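Local coordinates for protein extracellular ligand-binding receptor (Rhodopseudomonas palustris, PDB 4F06) that binds p-hydroxybenzoic acid and probably delivers such lignin-derived aromatic acids to an ABC transporter as its solute-binding protein, at residues V170-R175 with M187-N192; T157-T162 with M197-L202; Y255-D260 with A266-L271. All coordinates share one frame; numbering follows the deposited sequence. Where two conformers were deposited one is given.

Contact 1: residues V170-R175 with M187-N192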
loop_
_atom_site.group_PDB
_atom_site.type_symbol
_atom_site.label_atom_id
_atom_site.label_comp_id
_atom_site.label_asym_id
_atom_site.label_seq_id
_atom_site.Cartn_x
_atom_site.Cartn_y
_atom_site.Cartn_z
ATOM N N VAL A 170 25.436 1.486 -4.676
ATOM C CA VAL A 170 24.391 2.218 -5.399
ATOM C C VAL A 170 25.128 3.165 -6.331
ATOM O O VAL A 170 25.813 4.096 -5.853
ATOM C CB VAL A 170 23.444 2.937 -4.456
ATOM C CG1 VAL A 170 22.469 3.819 -5.246
ATOM C CG2 VAL A 170 22.658 1.912 -3.637
ATOM N N VAL A 171 24.997 2.945 -7.646
ATOM C CA VAL A 171 25.789 3.678 -8.612
ATOM C C VAL A 171 25.040 4.837 -9.213
ATOM O O VAL A 171 25.634 5.676 -9.867
ATOM C CB VAL A 171 26.374 2.777 -9.723
ATOM C CG1 VAL A 171 27.380 1.819 -9.096
ATOM C CG2 VAL A 171 25.266 2.095 -10.506
ATOM N N GLU A 172 23.735 4.895 -8.998
ATOM C CA GLU A 172 22.897 5.962 -9.552
ATOM C C GLU A 172 21.637 6.042 -8.696
ATOM O O GLU A 172 21.128 5.003 -8.243
ATOM C CB GLU A 172 22.497 5.623 -10.991
ATOM C CG GLU A 172 21.880 6.831 -11.694
ATOM C CD GLU A 172 21.430 6.525 -13.092
ATOM O OE1 GLU A 172 21.286 5.320 -13.409
ATOM O OE2 GLU A 172 21.194 7.503 -13.849
ATOM N N ALA A 173 21.147 7.251 -8.442
ATOM C CA ALA A 173 19.897 7.402 -7.718
ATOM C C ALA A 173 19.164 8.557 -8.376
ATOM O O ALA A 173 19.662 9.705 -8.337
ATOM C CB ALA A 173 20.138 7.687 -6.237
ATOM N N VAL A 174 17.997 8.267 -8.948
ATOM C CA VAL A 174 17.229 9.235 -9.717
ATOM C C VAL A 174 15.893 9.459 -9.007
ATOM O O VAL A 174 15.187 8.486 -8.716
ATOM C CB VAL A 174 16.997 8.729 -11.153
ATOM C CG1 VAL A 174 16.165 9.710 -11.951
ATOM C CG2 VAL A 174 18.342 8.472 -11.834
ATOM N N ARG A 175 15.556 10.714 -8.696
ATOM C CA ARG A 175 14.241 11.043 -8.188
ATOM C C ARG A 175 13.438 11.627 -9.334
ATOM O O ARG A 175 13.769 12.709 -9.849
ATOM C CB ARG A 175 14.357 12.034 -7.026
ATOM C CG ARG A 175 15.031 11.432 -5.800
ATOM C CD ARG A 175 15.125 12.462 -4.677
ATOM N NE ARG A 175 15.728 11.904 -3.463
ATOM C CZ ARG A 175 15.862 12.567 -2.324
ATOM N NH1 ARG A 175 15.457 13.835 -2.222
ATOM N NH2 ARG A 175 16.427 11.960 -1.302
HETATM N N MSE A 187 15.817 5.437 -18.731
HETATM C CA MSE A 187 16.388 4.132 -19.098
HETATM C C MSE A 187 17.761 4.259 -19.706
HETATM O O MSE A 187 18.621 3.434 -19.421
HETATM C CB MSE A 187 15.422 3.323 -19.981
HETATM C CG MSE A 187 14.077 3.021 -19.393
HETATM SE SE MSE A 187 14.191 2.129 -17.656
HETATM C CE MSE A 187 12.471 2.645 -17.114
ATOM N N GLN A 188 17.968 5.286 -20.529
ATOM C CA GLN A 188 19.281 5.508 -21.127
ATOM C C GLN A 188 20.303 5.829 -20.040
ATOM O O GLN A 188 21.438 5.372 -20.113
ATOM C CB GLN A 188 19.231 6.638 -22.161
ATOM C CG GLN A 188 20.564 6.847 -22.883
ATOM C CD GLN A 188 20.986 5.594 -23.644
ATOM O OE1 GLN A 188 20.182 4.991 -24.392
ATOM N NE2 GLN A 188 22.242 5.186 -23.459
ATOM N N ARG A 189 19.911 6.632 -19.051
ATOM C CA ARG A 189 20.808 6.986 -17.956
ATOM C C ARG A 189 21.172 5.716 -17.162
ATOM O O ARG A 189 22.341 5.502 -16.817
ATOM C CB ARG A 189 20.142 8.025 -17.055
ATOM C CG ARG A 189 20.145 9.427 -17.666
ATOM C CD ARG A 189 19.266 10.396 -16.899
ATOM N NE ARG A 189 19.779 10.645 -15.551
ATOM C CZ ARG A 189 19.110 11.298 -14.605
ATOM N NH1 ARG A 189 17.877 11.753 -14.833
ATOM N NH2 ARG A 189 19.666 11.475 -13.423
ATOM N N ILE A 190 20.180 4.853 -16.915
ATOM C CA ILE A 190 20.438 3.587 -16.235
ATOM C C ILE A 190 21.382 2.693 -17.042
ATOM O O ILE A 190 22.336 2.123 -16.460
ATOM C CB ILE A 190 19.127 2.891 -15.871
ATOM C CG1 ILE A 190 18.401 3.730 -14.813
ATOM C CG2 ILE A 190 19.427 1.475 -15.364
ATOM C CD1 ILE A 190 16.959 3.305 -14.534
ATOM N N LYS A 191 21.146 2.562 -18.355
ATOM C CA LYS A 191 22.090 1.802 -19.205
ATOM C C LYS A 191 23.498 2.320 -18.985
ATOM O O LYS A 191 24.428 1.550 -18.717
ATOM C CB LYS A 191 21.759 1.944 -20.694
ATOM C CG LYS A 191 20.536 1.179 -21.171
ATOM C CD LYS A 191 20.413 1.313 -22.690
ATOM C CE LYS A 191 19.031 0.936 -23.214
ATOM N NZ LYS A 191 18.915 0.974 -24.711
ATOM N N ASN A 192 23.638 3.639 -19.073
ATOM C CA ASN A 192 24.960 4.287 -19.005
ATOM C C ASN A 192 25.670 4.077 -17.681
ATOM O O ASN A 192 26.887 4.146 -17.619
ATOM C CB ASN A 192 24.845 5.809 -19.235
ATOM C CG ASN A 192 24.468 6.171 -20.658
ATOM O OD1 ASN A 192 24.512 5.331 -21.562
ATOM N ND2 ASN A 192 24.073 7.439 -20.863
#
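Glu172 meets Arg189 and Ile190 where strand 169-176 lies against helix 184-193, and its carboxylate does the touching. OE2 of Glu172 reaches CB of Arg189 at 3.4 Å, while its OE1 comes equally near the CA of Ile190 and lies 3.6 Å from CG1 of that isoleucine. A long salt bridge joins OE2 of Glu172 to NE of Arg189 at 3.8 Å; the oxygen stands well out of the guanidinium plane, no N-H points at it, and the attraction is one of charge alone. Val174 adds a packing contact, its CG2 methyl lying over one face of the Arg189 guanidinium, 3.6 Å from NH2 and toward the rim. The long reach of Glu172 follows from a CG anti to the backbone N (chi1 -168°) and an extended chain beyond it, whereas Arg189 bends at chi3 and brings its head round to Val174. Further out, backbone bonds of Glu172 and Val174 to strand 141-147 fix the strand, and Ile190 packs on Ala143 and Leu220. The two segment axes run nearly antiparallel (167°); strand 169-176, helix 184-193 and strand 197-201 form a beta-alpha-beta crossover over strand 141-147, as in periplasmic-binding-protein lobes.

Contact 2: residues T157-T162 with M197-L202. With PHB (p-hydroxybenzoic acid), chain B.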
loop_
_atom_site.group_PDB
_atom_site.type_symbol
_atom_site.label_atom_id
_atom_site.label_comp_id
_atom_site.label_asym_id
_atom_site.label_seq_id
_atom_site.Cartn_x
_atom_site.Cartn_y
_atom_site.Cartn_z
ATOM N N THR A 157 16.045 5.848 0.611
ATOM C CA THR A 157 16.854 5.854 1.850
ATOM C C THR A 157 16.952 4.430 2.397
ATOM O O THR A 157 18.046 3.948 2.729
ATOM C CB THR A 157 16.197 6.787 2.868
ATOM O OG1 THR A 157 16.157 8.101 2.302
ATOM C CG2 THR A 157 17.005 6.773 4.147
ATOM N N ALA A 158 15.813 3.722 2.432
ATOM C CA ALA A 158 15.805 2.362 2.966
ATOM C C ALA A 158 16.680 1.435 2.133
ATOM O O ALA A 158 17.448 0.598 2.663
ATOM C CB ALA A 158 14.375 1.829 2.981
ATOM N N PHE A 159 16.571 1.536 0.798
ATOM C CA PHE A 159 17.358 0.644 -0.050
ATOM C C PHE A 159 18.855 0.963 0.067
ATOM O O PHE A 159 19.674 0.039 0.218
ATOM C CB PHE A 159 16.918 0.720 -1.531
ATOM C CG PHE A 159 17.476 -0.404 -2.331
ATOM C CD1 PHE A 159 18.760 -0.345 -2.871
ATOM C CD2 PHE A 159 16.737 -1.565 -2.501
ATOM C CE1 PHE A 159 19.295 -1.422 -3.582
ATOM C CE2 PHE A 159 17.239 -2.634 -3.239
ATOM C CZ PHE A 159 18.533 -2.573 -3.757
ATOM N N LYS A 160 19.230 2.247 -0.030
ATOM C CA LYS A 160 20.663 2.608 0.094
ATOM C C LYS A 160 21.208 2.080 1.403
ATOM O O LYS A 160 22.279 1.437 1.391
ATOM C CB LYS A 160 20.832 4.125 0.111
ATOM C CG LYS A 160 20.790 4.771 -1.226
ATOM C CD LYS A 160 20.949 6.286 -1.058
ATOM C CE LYS A 160 21.048 6.989 -2.408
ATOM N NZ LYS A 160 21.344 8.440 -2.187
ATOM N N LYS A 161 20.538 2.351 2.529
ATOM C CA LYS A 161 21.113 1.990 3.821
ATOM C C LYS A 161 21.274 0.477 3.940
ATOM O O LYS A 161 22.308 -0.028 4.422
ATOM C CB LYS A 161 20.240 2.540 4.958
ATOM C CG LYS A 161 20.381 4.042 5.162
ATOM C CD LYS A 161 19.640 4.577 6.366
ATOM C CE LYS A 161 19.857 6.079 6.479
ATOM N NZ LYS A 161 19.210 6.550 7.735
ATOM N N THR A 162 20.258 -0.261 3.493
ATOM C CA THR A 162 20.273 -1.730 3.711
ATOM C C THR A 162 21.240 -2.400 2.739
ATOM O O THR A 162 22.053 -3.229 3.133
ATOM C CB THR A 162 18.850 -2.300 3.537
ATOM O OG1 THR A 162 17.936 -1.581 4.375
ATOM C CG2 THR A 162 18.777 -3.781 3.832
HETATM N N MSE A 197 21.288 -4.135 -11.757
HETATM C CA MSE A 197 19.933 -4.258 -11.268
HETATM C C MSE A 197 19.403 -2.845 -11.028
HETATM O O MSE A 197 20.168 -1.925 -10.640
HETATM C CB MSE A 197 19.895 -5.069 -9.962
HETATM C CG MSE A 197 18.495 -5.259 -9.361
HETATM SE SE MSE A 197 18.498 -6.375 -7.801
HETATM C CE MSE A 197 18.865 -8.063 -8.701
ATOM N N ILE A 198 18.104 -2.665 -11.248
ATOM C CA ILE A 198 17.371 -1.441 -10.876
ATOM C C ILE A 198 16.533 -1.757 -9.660
ATOM O O ILE A 198 15.953 -2.854 -9.580
ATOM C CB ILE A 198 16.407 -1.082 -12.030
ATOM C CG1 ILE A 198 17.188 -0.670 -13.283
ATOM C CG2 ILE A 198 15.463 0.043 -11.630
ATOM C CD1 ILE A 198 16.327 -0.743 -14.534
ATOM N N PHE A 199 16.477 -0.807 -8.729
ATOM C CA PHE A 199 15.444 -0.835 -7.693
ATOM C C PHE A 199 14.528 0.353 -7.923
ATOM O O PHE A 199 15.016 1.477 -8.065
ATOM C CB PHE A 199 16.026 -0.749 -6.272
ATOM C CG PHE A 199 14.943 -0.548 -5.253
ATOM C CD1 PHE A 199 14.043 -1.593 -4.957
ATOM C CD2 PHE A 199 14.780 0.684 -4.642
ATOM C CE1 PHE A 199 12.996 -1.402 -4.061
ATOM C CE2 PHE A 199 13.740 0.880 -3.738
ATOM C CZ PHE A 199 12.862 -0.158 -3.434
ATOM N N THR A 200 13.216 0.116 -7.970
ATOM C CA THR A 200 12.276 1.190 -8.233
ATOM C C THR A 200 11.027 1.144 -7.386
ATOM O O THR A 200 10.526 0.085 -6.975
ATOM C CB THR A 200 11.921 1.219 -9.752
ATOM O OG1 THR A 200 11.208 2.419 -10.081
ATOM C CG2 THR A 200 11.054 0.054 -10.105
ATOM N N PHE A 201 10.519 2.348 -7.137
ATOM C CA PHE A 201 9.170 2.577 -6.660
ATOM C C PHE A 201 8.568 3.765 -7.422
ATOM O O PHE A 201 9.248 4.804 -7.560
ATOM C CB PHE A 201 9.141 2.980 -5.166
ATOM C CG PHE A 201 7.837 3.645 -4.774
ATOM C CD1 PHE A 201 6.652 2.914 -4.570
ATOM C CD2 PHE A 201 7.780 5.051 -4.674
ATOM C CE1 PHE A 201 5.455 3.528 -4.294
ATOM C CE2 PHE A 201 6.566 5.673 -4.388
ATOM C CZ PHE A 201 5.405 4.928 -4.199
ATOM N N LEU A 202 7.326 3.598 -7.881
ATOM C CA LEU A 202 6.466 4.710 -8.284
ATOM C C LEU A 202 5.095 4.321 -7.725
ATOM O O LEU A 202 4.812 3.142 -7.526
ATOM C CB LEU A 202 6.385 4.868 -9.811
ATOM C CG LEU A 202 7.705 4.848 -10.597
ATOM C CD1 LEU A 202 8.120 3.433 -10.975
ATOM C CD2 LEU A 202 7.547 5.683 -11.846
HETATM C "C1'" PHB B . 1.819 7.022 -1.237
HETATM O "O1'" PHB B . 2.161 6.886 -0.054
HETATM O "O2'" PHB B . 1.633 8.168 -1.774
HETATM C C1 PHB B . 1.683 5.788 -2.072
HETATM C C2 PHB B . 2.396 4.621 -1.734
HETATM C C3 PHB B . 2.313 3.502 -2.527
HETATM C C4 PHB B . 1.559 3.519 -3.682
HETATM C C5 PHB B . 0.860 4.654 -4.034
HETATM C C6 PHB B . 0.922 5.800 -3.251
HETATM O O4 PHB B . 1.486 2.463 -4.517
#
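Phe159 of helix 150-165 and Phe199 of strand 197-201 make this contact with aromatic stacking. Their rings form an offset stack, the centroids 4.5 Å apart and the planes inclined by only 15°. The overlap is partial: CD2 of Phe159 lies over the face of Phe199 toward its rim, 3.4 Å from CG of Phe199, while the two side chains slide past each other in opposite directions.

The offset brings an aliphatic atom into play. CB of Phe199 sits above the centre of the Phe159 ring in a CH-pi contact, 3.9 Å from the centroid and 13° off the ring normal. Phe199 thus offers its methylene as well as its ring to the same face of Phe159. On the helix, Phe159 carries CG anti to the backbone N (chi1 -166°), which directs its ring at the sheet. Such a helix lying on the parallel part of a mixed sheet belongs to the alternating beta-alpha architecture of the periplasmic-binding-protein fold; strand 141-147 lies beside strand 197-201, and its Val142 and Ile144 also touch Phe159. An alanine in place of Phe199 would probably open a gap beneath the helix and leave the Phe159 ring without its stacking partner, freer to turn.

Hydrogen bonding holds the helix rather than the interface: Ala158 O accepts from both N and OG1 of Thr162, the two donors approaching from opposite faces of the carbonyl plane and the hydroxyl bond measuring 2.8 Å.

The ligand contact lies two residues further along the strand. There CE1 of Phe201 approaches C3 of p-hydroxybenzoic acid at 3.6 Å, so the phenylalanine meets the ligand with the edge of its ring. The hydrogen bonds of the bound acid go instead to Thr82, Ala105, Tyr149, Ala204 and Asp232.

Contact 3: residues Y255-D260 with A266-L271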
loop_
_atom_site.group_PDB
_atom_site.type_symbol
_atom_site.label_atom_id
_atom_site.label_comp_id
_atom_site.label_asym_id
_atom_site.label_seq_id
_atom_site.Cartn_x
_atom_site.Cartn_y
_atom_site.Cartn_z
ATOM N N TYR A 255 1.224 -8.183 0.136
ATOM C CA TYR A 255 0.020 -8.859 -0.334
ATOM C C TYR A 255 0.167 -9.237 -1.789
ATOM O O TYR A 255 0.554 -8.401 -2.617
ATOM C CB TYR A 255 -1.260 -7.992 -0.150
ATOM C CG TYR A 255 -2.515 -8.732 -0.611
ATOM C CD1 TYR A 255 -2.943 -9.879 0.069
ATOM C CD2 TYR A 255 -3.221 -8.351 -1.767
ATOM C CE1 TYR A 255 -4.056 -10.599 -0.358
ATOM C CE2 TYR A 255 -4.364 -9.067 -2.168
ATOM C CZ TYR A 255 -4.737 -10.207 -1.490
ATOM O OH TYR A 255 -5.835 -10.920 -1.932
ATOM N N ALA A 256 -0.265 -10.460 -2.108
ATOM C CA ALA A 256 -0.474 -10.912 -3.491
ATOM C C ALA A 256 -1.858 -11.527 -3.596
ATOM O O ALA A 256 -2.264 -12.278 -2.703
ATOM C CB ALA A 256 0.581 -11.939 -3.942
ATOM N N VAL A 257 -2.561 -11.251 -4.687
ATOM C CA VAL A 257 -3.878 -11.849 -4.913
ATOM C C VAL A 257 -3.743 -13.378 -4.924
ATOM O O VAL A 257 -4.658 -14.098 -4.500
ATOM C CB VAL A 257 -4.483 -11.336 -6.219
ATOM C CG1 VAL A 257 -5.778 -12.061 -6.566
ATOM C CG2 VAL A 257 -4.713 -9.834 -6.101
ATOM N N SER A 258 -2.584 -13.876 -5.355
ATOM C CA SER A 258 -2.318 -15.321 -5.410
ATOM C C SER A 258 -1.966 -15.919 -4.044
ATOM O O SER A 258 -1.704 -17.137 -3.950
ATOM C CB SER A 258 -1.155 -15.585 -6.336
ATOM O OG SER A 258 0.044 -15.110 -5.744
ATOM N N HIS A 259 -1.964 -15.136 -2.956
ATOM C CA HIS A 259 -1.525 -15.700 -1.671
ATOM C C HIS A 259 -2.280 -16.979 -1.341
ATOM O O HIS A 259 -3.533 -16.987 -1.332
ATOM C CB HIS A 259 -1.692 -14.658 -0.539
ATOM C CG HIS A 259 -1.176 -15.144 0.778
ATOM N ND1 HIS A 259 0.154 -15.407 0.987
ATOM C CD2 HIS A 259 -1.836 -15.403 1.967
ATOM C CE1 HIS A 259 0.324 -15.814 2.258
ATOM N NE2 HIS A 259 -0.883 -15.812 2.866
ATOM N N ASP A 260 -1.547 -18.038 -0.982
ATOM C CA ASP A 260 -2.181 -19.351 -0.792
ATOM C C ASP A 260 -2.480 -19.556 0.682
ATOM O O ASP A 260 -1.614 -20.026 1.454
ATOM C CB ASP A 260 -1.216 -20.399 -1.331
ATOM C CG ASP A 260 -1.841 -21.776 -1.384
ATOM O OD1 ASP A 260 -2.936 -22.015 -0.788
ATOM O OD2 ASP A 260 -1.145 -22.689 -1.923
ATOM N N ALA A 266 -11.038 -17.234 1.083
ATOM C CA ALA A 266 -12.323 -16.765 1.543
ATOM C C ALA A 266 -12.531 -15.283 1.173
ATOM O O ALA A 266 -13.607 -14.892 0.755
ATOM C CB ALA A 266 -12.412 -16.963 3.058
ATOM N N PHE A 267 -11.489 -14.475 1.316
ATOM C CA PHE A 267 -11.556 -13.048 0.971
ATOM C C PHE A 267 -11.852 -12.879 -0.505
ATOM O O PHE A 267 -12.692 -12.044 -0.850
ATOM C CB PHE A 267 -10.179 -12.445 1.299
ATOM C CG PHE A 267 -9.973 -10.996 0.877
ATOM C CD1 PHE A 267 -10.840 -9.970 1.321
ATOM C CD2 PHE A 267 -8.880 -10.657 0.074
ATOM C CE1 PHE A 267 -10.626 -8.651 0.961
ATOM C CE2 PHE A 267 -8.654 -9.335 -0.264
ATOM C CZ PHE A 267 -9.529 -8.337 0.145
ATOM N N LEU A 268 -11.201 -13.647 -1.394
ATOM C CA LEU A 268 -11.486 -13.513 -2.820
ATOM C C LEU A 268 -12.938 -13.892 -3.109
ATOM O O LEU A 268 -13.612 -13.238 -3.926
ATOM C CB LEU A 268 -10.510 -14.391 -3.601
ATOM C CG LEU A 268 -9.033 -13.940 -3.520
ATOM C CD1 LEU A 268 -8.154 -14.872 -4.333
ATOM C CD2 LEU A 268 -8.789 -12.480 -3.924
ATOM N N ALA A 269 -13.449 -14.937 -2.459
ATOM C CA ALA A 269 -14.858 -15.297 -2.639
ATOM C C ALA A 269 -15.779 -14.162 -2.185
ATOM O O ALA A 269 -16.800 -13.875 -2.826
ATOM C CB ALA A 269 -15.148 -16.590 -1.880
ATOM N N LEU A 270 -15.436 -13.524 -1.063
ATOM C CA LEU A 270 -16.250 -12.415 -0.540
ATOM C C LEU A 270 -16.173 -11.221 -1.479
ATOM O O LEU A 270 -17.170 -10.521 -1.661
ATOM C CB LEU A 270 -15.796 -12.027 0.865
ATOM C CG LEU A 270 -16.138 -13.068 1.940
ATOM C CD1 LEU A 270 -15.325 -12.821 3.223
ATOM C CD2 LEU A 270 -17.648 -13.065 2.236
ATOM N N LEU A 271 -14.988 -10.940 -2.058
ATOM C CA LEU A 271 -14.900 -9.859 -3.050
ATOM C C LEU A 271 -15.835 -10.115 -4.215
ATOM O O LEU A 271 -16.548 -9.222 -4.665
ATOM C CB LEU A 271 -13.449 -9.744 -3.542
ATOM C CG LEU A 271 -12.517 -9.080 -2.551
ATOM C CD1 LEU A 271 -11.062 -9.388 -2.924
ATOM C CD2 LEU A 271 -12.730 -7.574 -2.529
#
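The loop between strand 250-253 and helix 262-273, which holds a type I beta turn from Ala256 to His259, sets Val257 of the turn and Tyr255 just before it against Phe267 and Leu268 of that helix. The turn is closed by a 2.9 Å bond from His259 N to Ala256 O. Tyr255 touches the helix with its phenol end: OH lies 3.6 Å from CE2 of Phe267, at the edge of that ring and in its plane. With CG anti to the backbone N (chi1 -178°), Tyr255 sends its ring across toward the helix, and the two aromatic side chains cross obliquely.

Leu268 spreads its two methyls over the loop. Its CD1 comes 3.6 Å from the backbone O of Val257, while CD2 rests 4.0 Å from CG1 of the same valine and 3.9 Å from OH of Tyr255. The Asn264 side chain, near the start of helix 262-273, holds both the turn and the tyrosine hydroxyl, its OD1 hydrogen-bonded with Tyr255 OH and its ND2 bonding to Val257 O and His259 O.

Within the helix, CD1 of Leu271 lies over one face of the Phe267 ring, toward its rim. Beyond the two segments, Tyr289 of helix 283-301 meets Phe267 edge-to-face, Val286 of that helix touches both Tyr255 and Phe267, and Leu271 packs on Met27 and Ala31 of helix 19-36. On the loop side, Ser258 and His259 are hydrogen-bonded to Asn354 and Glu356 of strand 351-363.

Following the chain from the N terminus, the first of the paired segments reached lies on helix 150-165, where contact 2 opens, and strand 169-176, next along, starts contact 1. Contact 1 closes at helix 184-193, and the next strand, 197-201, closes contact 2, so the shorter loop lies wholly within the longer one. The two contacts touch through Ile190 and Ile198 and, on the other side, Ala173 and Lys160; together they fasten helices 150-165 and 184-193 to opposite faces of one sheet. Contact 3 follows in series, folding the loop that follows strand 250-253 back against helix 262-273. Its nearest atoms are about 13 Å from contact 2 and about 22 Å from contact 1.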